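Local atomic coordinates of antibiotic resistance protein (Deinococcus radiodurans, PDB entry 2VLI), a protein that is a tunicamycin resistance protein of the P-loop NTPase clan and probably acts as a phosphotransferase. Residues H20-L25 against I81-I86. Residues are numbered along the deposited sequence; the frame is centred on the assembly and turned at random.
Sequences HTAHTL and IVPVSI
Ala22 lies over Pro83 where the helical turns of 20-25 run nearly antiparallel to strand 81-84, at 171°, with the two axes 8.5 Å apart. The CA atoms of Ala22 and Pro83 come within 6.2 Å, a close approach that the small alanine side chain permits. Its methyl CB rests over the gap between Pro83 and Ile81, meeting CG of the Pro83 ring at 3.7 Å and CG2 of Ile81 at 3.9 Å. Ile81 reaches the helix with both branches: CG2, anti to the backbone N, abuts Ala22, while CG1, anti to the carbonyl carbon (chi1 -52°), carries CD1 alongside the next turn, 4.0 Å from CB of Leu25. On the strand's other face Val82 turns away from the helix, and its side chain touches Trp9 and Pro37. The Thr24 side chain touches helix 158-169, and its OG1 joins its own N in bonding to His20 O; at 2.7 Å the hydroxyl approaches from above the carbonyl plane. This is the packing of the helix after the P-loop region on the parallel sheet of a P-loop NTPase fold, with strand 80-84 beside strand 7-11. The side chains that meet are all apolar, and no polar pair joins the two segments, consistent with helix and strand being held here by burial and close fit.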
# COMPACT_ATOMS: atom_id res chain seq x y z
N HIS A 20 -9.71 10.18 18.49
CA HIS A 20 -10.88 10.81 19.15
C HIS A 20 -12.15 10.03 18.89
O HIS A 20 -13.05 10.00 19.73
CB HIS A 20 -11.05 12.26 18.67
CG HIS A 20 -9.92 13.16 19.09
ND1 HIS A 20 -9.43 14.17 18.29
CD2 HIS A 20 -9.17 13.16 20.22
CE1 HIS A 20 -8.43 14.77 18.92
NE2 HIS A 20 -8.26 14.18 20.09
N THR A 21 -12.24 9.41 17.72
CA THR A 21 -13.43 8.66 17.38
C THR A 21 -13.68 7.54 18.39
O THR A 21 -14.76 7.42 18.92
CB THR A 21 -13.31 8.05 16.00
OG1 THR A 21 -13.19 9.10 15.03
CG2 THR A 21 -14.53 7.21 15.69
N ALA A 22 -12.65 6.72 18.61
CA ALA A 22 -12.64 5.62 19.60
C ALA A 22 -13.11 6.10 20.98
O ALA A 22 -14.02 5.52 21.59
CB ALA A 22 -11.24 5.02 19.69
N HIS A 23 -12.52 7.20 21.43
CA HIS A 23 -12.92 7.83 22.71
C HIS A 23 -14.41 8.24 22.72
O HIS A 23 -15.16 7.89 23.63
CB HIS A 23 -12.03 9.04 22.98
CG HIS A 23 -12.43 9.84 24.20
ND1 HIS A 23 -12.34 9.33 25.48
CD2 HIS A 23 -12.88 11.11 24.32
CE1 HIS A 23 -12.75 10.25 26.34
NE2 HIS A 23 -13.08 11.34 25.67
N THR A 24 -14.86 8.94 21.68
CA THR A 24 -16.28 9.30 21.55
C THR A 24 -17.23 8.12 21.58
O THR A 24 -18.29 8.17 22.21
CB THR A 24 -16.52 10.09 20.24
OG1 THR A 24 -15.52 11.11 20.15
CG2 THR A 24 -17.92 10.70 20.20
N LEU A 25 -16.87 7.05 20.87
CA LEU A 25 -17.71 5.88 20.82
C LEU A 25 -17.72 5.26 22.19
O LEU A 25 -18.74 4.78 22.65
CB LEU A 25 -17.17 4.82 19.85
CG LEU A 25 -17.58 4.93 18.39
CD1 LEU A 25 -16.61 4.12 17.54
CD2 LEU A 25 -19.05 4.50 18.19
N ILE A 81 -13.67 -1.74 21.34
CA ILE A 81 -13.27 -0.70 20.37
C ILE A 81 -11.76 -0.71 20.17
O ILE A 81 -11.00 -0.58 21.12
CB ILE A 81 -13.70 0.70 20.82
CG1 ILE A 81 -15.19 0.74 21.15
CG2 ILE A 81 -13.29 1.72 19.77
CD1 ILE A 81 -15.65 1.89 22.12
N VAL A 82 -11.31 -0.88 18.94
CA VAL A 82 -9.88 -1.03 18.65
C VAL A 82 -9.40 0.02 17.63
O VAL A 82 -9.57 -0.18 16.45
CB VAL A 82 -9.60 -2.46 18.06
CG1 VAL A 82 -8.11 -2.68 17.88
CG2 VAL A 82 -10.31 -3.59 18.89
N PRO A 83 -8.75 1.12 18.08
CA PRO A 83 -8.13 2.10 17.18
C PRO A 83 -6.78 1.60 16.68
O PRO A 83 -5.94 1.23 17.49
CB PRO A 83 -7.95 3.35 18.04
CG PRO A 83 -8.15 2.92 19.48
CD PRO A 83 -8.45 1.42 19.49
N VAL A 84 -6.57 1.61 15.36
CA VAL A 84 -5.33 1.24 14.75
C VAL A 84 -4.97 2.28 13.71
O VAL A 84 -5.79 3.09 13.32
CB VAL A 84 -5.38 -0.16 14.09
CG1 VAL A 84 -5.73 -1.19 15.10
CG2 VAL A 84 -6.41 -0.22 12.99
N SER A 85 -3.71 2.27 13.33
CA SER A 85 -3.17 3.13 12.29
C SER A 85 -2.26 2.29 11.45
O SER A 85 -1.10 2.08 11.80
CB SER A 85 -2.35 4.24 12.91
OG SER A 85 -2.72 5.46 12.30
N ILE A 86 -2.82 1.71 10.39
CA ILE A 86 -2.06 0.80 9.54
C ILE A 86 -2.22 1.30 8.09
O ILE A 86 -3.31 1.56 7.66
CB ILE A 86 -2.58 -0.62 9.60
CG1 ILE A 86 -2.46 -1.21 11.02
CG2 ILE A 86 -1.85 -1.49 8.59
CD1 ILE A 86 -1.10 -1.67 11.39